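Side-chain contacts in putative uncharacterized protein (Bacteroides vulgatus, PDB 4F7A), which probably binds glycans, perhaps mucin O-glycans, at the outer membrane as a SusD-like lipoprotein of a nutrient-uptake system: residues D63-S66 with K67-D70; H126-T129 with D130-P134. All coordinates share one frame; numbering follows the deposited sequence.

Contact 1 of 2, residues D63-S66 with K67-D70; sequences DFAS and KFSD
Phe-68 turns one ring edge toward Asp-63 and packs against Ala-65. Phe-68 CB sits 3.5 Å from Ala-65 O, the same oxygen that accepts a hydrogen bond from Phe-68 N at 2.9 Å. With CG beside the backbone N (chi1 -63°), one edge of the ring is turned to the earlier residues. Asp-63 OD2 lies against both Phe-68 CD2 (3.7 Å) and Phe-68 CE2 (3.6 Å), and the Ala-65 methyl, CB, is also near CD2 at 4.1 Å. This oxygen lies at the ring edge, in its plane, while the carboxylate stands almost perpendicular to the ring, 88° between planes. The other oxygen of Asp-63 is held by an Asx turn: Ala-65 N donates a hydrogen bond to OD1, which also takes a weak bond from Phe-64 N, and this helps hold the carboxylate in its orientation, with Glu-260 close to OD2. A short 3-10 turn follows, where Ser-69 N reaches Ser-66 O at 2.9 Å. A water bridges the two segments, donating to Ala-65 O at 2.9 Å and hydrogen-bonded to Ser-69 OG. Beyond the segments, Trp-81 packs edge-to-face with the Phe-68 ring, and Ser-66 OG bonds to Pro-309 O.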
ATOM      1  N   ASP A  63     -14.383  -9.731  -3.403  1.00 15.43           N
ATOM      2  CA  ASP A  63     -15.257 -10.617  -2.671  1.00 14.94           C
ATOM      3  C   ASP A  63     -16.123 -11.402  -3.658  1.00 17.00           C
ATOM      4  O   ASP A  63     -16.163 -11.066  -4.837  1.00 19.07           O
ATOM      5  CB  ASP A  63     -16.087  -9.783  -1.680  1.00 17.04           C
ATOM      6  CG  ASP A  63     -16.455 -10.561  -0.421  1.00 18.54           C
ATOM      7  OD1 ASP A  63     -17.055 -11.636  -0.572  1.00 19.96           O
ATOM      8  OD2 ASP A  63     -16.143 -10.104   0.703  1.00 19.69           O
ATOM      9  N   PHE A  64     -16.783 -12.464  -3.200  1.00 15.94           N
ATOM     10  CA  PHE A  64     -17.733 -13.200  -4.045  1.00 18.52           C
ATOM     11  C   PHE A  64     -19.187 -12.843  -3.723  1.00 16.73           C
ATOM     12  O   PHE A  64     -20.101 -13.210  -4.479  1.00 16.28           O
ATOM     13  CB  PHE A  64     -17.555 -14.723  -3.894  1.00 18.17           C
ATOM     14  CG  PHE A  64     -18.144 -15.279  -2.624  1.00 21.00           C
ATOM     15  CD1 PHE A  64     -17.537 -15.066  -1.405  1.00 23.10           C
ATOM     16  CD2 PHE A  64     -19.331 -16.003  -2.651  1.00 31.60           C
ATOM     17  CE1 PHE A  64     -18.101 -15.564  -0.223  1.00 26.20           C
ATOM     18  CE2 PHE A  64     -19.895 -16.509  -1.474  1.00 30.01           C
ATOM     19  CZ  PHE A  64     -19.277 -16.278  -0.263  1.00 33.51           C
ATOM     20  N   ALA A  65     -19.407 -12.157  -2.607  1.00 16.59           N
ATOM     21  CA  ALA A  65     -20.760 -12.023  -2.080  1.00 17.74           C
ATOM     22  C   ALA A  65     -21.516 -10.984  -2.868  1.00 16.28           C
ATOM     23  O   ALA A  65     -21.205  -9.780  -2.783  1.00 15.82           O
ATOM     24  CB  ALA A  65     -20.754 -11.676  -0.568  1.00 18.15           C
ATOM     25  N   SER A  66     -22.529 -11.436  -3.613  1.00 16.07           N
ATOM     26  CA  SER A  66     -23.379 -10.500  -4.396  1.00 17.55           C
ATOM     27  C   SER A  66     -24.094  -9.454  -3.535  1.00 18.43           C
ATOM     28  O   SER A  66     -24.405  -8.348  -4.009  1.00 16.90           O
ATOM     29  CB  SER A  66     -24.378 -11.257  -5.276  1.00 19.90           C
ATOM     30  OG  SER A  66     -23.694 -11.775  -6.408  1.00 19.84           O
ATOM     31  N   LYS A  67     -24.312  -9.760  -2.257  1.00 18.69           N
ATOM     32  CA  LYS A  67     -24.860  -8.750  -1.328  1.00 20.09           C
ATOM     33  C   LYS A  67     -24.005  -7.463  -1.246  1.00 19.54           C
ATOM     34  O   LYS A  67     -24.529  -6.397  -0.950  1.00 20.96           O
ATOM     35  CB  LYS A  67     -25.129  -9.347   0.060  1.00 20.70           C
ATOM     36  CG  LYS A  67     -23.940  -9.778   0.848  1.00 27.80           C
ATOM     37  CD  LYS A  67     -24.302 -10.094   2.317  1.00 31.21           C
ATOM     38  CE  LYS A  67     -23.079 -10.684   3.017  1.00 39.68           C
ATOM     39  NZ  LYS A  67     -23.278 -11.013   4.461  1.00 45.13           N
ATOM     40  N   PHE A  68     -22.704  -7.573  -1.551  1.00 18.00           N
ATOM     41  CA  PHE A  68     -21.805  -6.416  -1.594  1.00 15.74           C
ATOM     42  C   PHE A  68     -21.692  -5.741  -2.957  1.00 15.67           C
ATOM     43  O   PHE A  68     -21.059  -4.681  -3.058  1.00 15.79           O
ATOM     44  CB  PHE A  68     -20.389  -6.832  -1.153  1.00 15.98           C
ATOM     45  CG  PHE A  68     -20.302  -7.316   0.290  1.00 17.53           C
ATOM     46  CD1 PHE A  68     -21.269  -6.976   1.246  1.00 21.58           C
ATOM     47  CD2 PHE A  68     -19.226  -8.092   0.698  1.00 21.75           C
ATOM     48  CE1 PHE A  68     -21.153  -7.416   2.569  1.00 25.52           C
ATOM     49  CE2 PHE A  68     -19.108  -8.522   2.019  1.00 21.09           C
ATOM     50  CZ  PHE A  68     -20.059  -8.184   2.954  1.00 22.16           C
ATOM     51  N   SER A  69     -22.304  -6.325  -3.987  1.00 16.02           N
ATOM     52  CA  SER A  69     -22.023  -5.924  -5.369  1.00 16.59           C
ATOM     53  C   SER A  69     -22.841  -4.716  -5.819  1.00 17.95           C
ATOM     54  O   SER A  69     -22.816  -4.343  -7.001  1.00 17.15           O
ATOM     55  CB  SER A  69     -22.229  -7.102  -6.319  1.00 19.76           C
ATOM     56  OG  SER A  69     -21.217  -8.065  -6.145  1.00 17.99           O
ATOM     57  N   ASP A  70     -23.589  -4.127  -4.889  1.00 14.39           N
ATOM     58  CA  ASP A  70     -24.293  -2.871  -5.144  1.00 18.06           C
ATOM     59  C   ASP A  70     -23.644  -1.730  -4.339  1.00 17.12           C
ATOM     60  O   ASP A  70     -24.174  -0.623  -4.247  1.00 16.40           O
ATOM     61  CB  ASP A  70     -25.800  -2.987  -4.846  1.00 19.48           C
ATOM     62  CG  ASP A  70     -26.113  -3.402  -3.410  1.00 21.22           C
ATOM     63  OD1 ASP A  70     -25.196  -3.663  -2.608  1.00 21.21           O
ATOM     64  OD2 ASP A  70     -27.305  -3.468  -3.091  1.00 25.24           O
TER
HETATM   65  O   HOH W   1     -19.059  -8.410  -4.110  1.00 19.89           O

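Contact 2 of 2, residues H126-T129 with D130-P134; sequences HRIT and DTYGP
Thr-129 OG1 and Gly-133 O lie 2.6 Å apart, a short hydrogen bond in which the threonine hydroxyl is the donor. The hydroxyl stands anti to its own backbone N (chi1 -179°), which points it at the carbonyl just past the helix end. A second hydroxyl, Thr-131 OG1, turns back along the helix and donates to Arg-127 O at 2.8 Å, in the carbonyl plane; it also bonds to His-54 NE2. Backbone bonds near the helix end run from Asp-130 N to His-126 O, from Tyr-132 N to Ile-128 O and from Gly-133 N to Thr-129 O at 2.8 Å, while Thr-131 N makes only weak ones; positive phi at Gly-133 (99°) then takes the chain out of the helix. Among apolar contacts, Ile-128 and Tyr-132 lie side by side, with Ile-128 CG2 3.8 Å from Tyr-132 CD2. Asp-130 OD2 comes within 3.6 Å of His-126 CD2, carboxylate and ring planes 86° apart; His-126 ND1 bonds to Val-122 O. The carboxylate is gripped by Arg-210 in a salt bridge through OD2, and by Tyr-155 and Trp-504 through OD1. This buried C-terminal end of helix 111-132 packs His-126 on helix 193-210, Thr-129 on helix 151-174 and Ile-128 on helix 84-104.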
ATOM      1  N   HIS A 126       1.115   7.892   6.349  1.00 12.72           N
ATOM      2  CA  HIS A 126       1.160   8.184   4.909  1.00 11.30           C
ATOM      3  C   HIS A 126       0.085   7.344   4.227  1.00 13.61           C
ATOM      4  O   HIS A 126      -0.512   7.795   3.261  1.00 10.25           O
ATOM      5  CB  HIS A 126       2.568   7.992   4.298  1.00 11.31           C
ATOM      6  CG  HIS A 126       2.875   6.586   3.879  1.00 10.52           C
ATOM      7  ND1 HIS A 126       3.221   5.609   4.778  1.00 10.65           N
ATOM      8  CD2 HIS A 126       2.840   5.988   2.666  1.00 10.51           C
ATOM      9  CE1 HIS A 126       3.416   4.469   4.134  1.00 13.54           C
ATOM     10  NE2 HIS A 126       3.182   4.670   2.851  1.00 13.53           N
ATOM     11  N   ARG A 127      -0.200   6.147   4.764  1.00 12.57           N
ATOM     12  CA  ARG A 127      -1.295   5.316   4.246  1.00 12.77           C
ATOM     13  C   ARG A 127      -2.687   5.984   4.380  1.00 13.65           C
ATOM     14  O   ARG A 127      -3.556   5.785   3.530  1.00 13.13           O
ATOM     15  CB  ARG A 127      -1.303   3.962   4.955  1.00 11.94           C
ATOM     16  CG  ARG A 127      -0.145   3.055   4.555  1.00 12.51           C
ATOM     17  CD  ARG A 127       0.141   1.970   5.600  1.00 15.64           C
ATOM     18  NE  ARG A 127      -0.998   1.132   5.990  1.00 17.45           N
ATOM     19  CZ  ARG A 127      -1.422   0.038   5.339  1.00 20.56           C
ATOM     20  NH1 ARG A 127      -0.867  -0.368   4.208  1.00 22.83           N
ATOM     21  NH2 ARG A 127      -2.431  -0.669   5.834  1.00 21.32           N
ATOM     22  N   ILE A 128      -2.861   6.792   5.425  1.00 15.14           N
ATOM     23  CA  ILE A 128      -4.121   7.512   5.663  1.00 13.23           C
ATOM     24  C   ILE A 128      -4.256   8.745   4.757  1.00 13.18           C
ATOM     25  O   ILE A 128      -5.299   8.931   4.140  1.00 13.20           O
ATOM     26  CB  ILE A 128      -4.269   7.899   7.171  1.00 13.77           C
ATOM     27  CG1 ILE A 128      -4.146   6.638   8.058  1.00 16.44           C
ATOM     28  CG2 ILE A 128      -5.577   8.652   7.426  1.00 12.56           C
ATOM     29  CD1 ILE A 128      -5.155   5.510   7.721  1.00  9.86           C
ATOM     30  N   THR A 129      -3.224   9.584   4.662  1.00 13.51           N
ATOM     31  CA  THR A 129      -3.310  10.708   3.740  1.00 14.38           C
ATOM     32  C   THR A 129      -3.453  10.200   2.324  1.00 11.96           C
ATOM     33  O   THR A 129      -4.160  10.811   1.539  1.00 12.73           O
ATOM     34  CB  THR A 129      -2.144  11.750   3.828  1.00 11.65           C
ATOM     35  OG1 THR A 129      -2.391  12.794   2.862  1.00 12.17           O
ATOM     36  CG2 THR A 129      -0.803  11.112   3.536  1.00 14.02           C
ATOM     37  N   ASP A 130      -2.804   9.097   1.987  1.00 12.71           N
ATOM     38  CA  ASP A 130      -2.929   8.573   0.611  1.00 13.72           C
ATOM     39  C   ASP A 130      -4.357   8.046   0.301  1.00 13.47           C
ATOM     40  O   ASP A 130      -4.736   7.900  -0.868  1.00 11.71           O
ATOM     41  CB  ASP A 130      -1.877   7.487   0.337  1.00 11.67           C
ATOM     42  CG  ASP A 130      -0.465   8.034   0.238  1.00 13.34           C
ATOM     43  OD1 ASP A 130      -0.266   9.288   0.203  1.00 12.50           O
ATOM     44  OD2 ASP A 130       0.461   7.192   0.224  1.00 16.20           O
ATOM     45  N   THR A 131      -5.124   7.758   1.356  1.00 12.58           N
ATOM     46  CA  THR A 131      -6.512   7.345   1.219  1.00 12.20           C
ATOM     47  C   THR A 131      -7.462   8.553   1.066  1.00 13.51           C
ATOM     48  O   THR A 131      -8.274   8.573   0.167  1.00 13.25           O
ATOM     49  CB  THR A 131      -6.925   6.485   2.432  1.00 11.99           C
ATOM     50  OG1 THR A 131      -6.094   5.320   2.485  1.00 11.45           O
ATOM     51  CG2 THR A 131      -8.389   6.066   2.340  1.00 10.72           C
ATOM     52  N   TYR A 132      -7.317   9.568   1.925  1.00 13.16           N
ATOM     53  CA  TYR A 132      -8.313  10.634   2.075  1.00 12.17           C
ATOM     54  C   TYR A 132      -7.855  11.999   1.582  1.00 11.84           C
ATOM     55  O   TYR A 132      -8.681  12.852   1.279  1.00 13.17           O
ATOM     56  CB  TYR A 132      -8.721  10.766   3.564  1.00 14.37           C
ATOM     57  CG  TYR A 132      -9.280   9.489   4.163  1.00 11.23           C
ATOM     58  CD1 TYR A 132     -10.592   9.093   3.897  1.00 12.51           C
ATOM     59  CD2 TYR A 132      -8.502   8.674   4.980  1.00 13.84           C
ATOM     60  CE1 TYR A 132     -11.119   7.902   4.423  1.00 14.46           C
ATOM     61  CE2 TYR A 132      -9.006   7.482   5.498  1.00 10.08           C
ATOM     62  CZ  TYR A 132     -10.324   7.118   5.240  1.00 13.27           C
ATOM     63  OH  TYR A 132     -10.829   5.953   5.745  1.00 12.40           O
ATOM     64  N   GLY A 133      -6.553  12.229   1.562  1.00 12.59           N
ATOM     65  CA  GLY A 133      -6.002  13.548   1.327  1.00 13.23           C
ATOM     66  C   GLY A 133      -5.598  14.249   2.605  1.00 12.12           C
ATOM     67  O   GLY A 133      -4.714  13.796   3.327  1.00 14.69           O
ATOM     68  N   PRO A 134      -6.257  15.367   2.913  1.00 12.46           N
ATOM     69  CA  PRO A 134      -5.963  16.046   4.161  1.00 13.78           C
ATOM     70  C   PRO A 134      -6.141  15.131   5.385  1.00 12.88           C
ATOM     71  O   PRO A 134      -7.051  14.290   5.433  1.00 13.97           O
ATOM     72  CB  PRO A 134      -6.971  17.199   4.182  1.00 12.95           C
ATOM     73  CG  PRO A 134      -7.248  17.478   2.703  1.00 12.06           C
ATOM     74  CD  PRO A 134      -7.142  16.147   2.024  1.00 14.64           C
TER

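How the contacts relate
From the N terminus, the chain passes the short strand 61-62, which pairs with 262-263, and at once makes the turn of contact 1, in the loop that leads to helix 79-82. Helices 84-104 and 111-132 follow, and contact 2 finishes the second of them. Each contact closes only a few residues of its own chain, and the two come in series, neither nesting nor crossing. The centres of contact 1 and contact 2 are about 26 Å apart, and the nearest atoms of contact 1 and contact 2 about 17 Å apart, without touching. Contact 1 ties a peripheral loop to helix 79-82 and the 303-313 region; contact 2 joins several helices near the chain's middle, within the TPR-like helical fold.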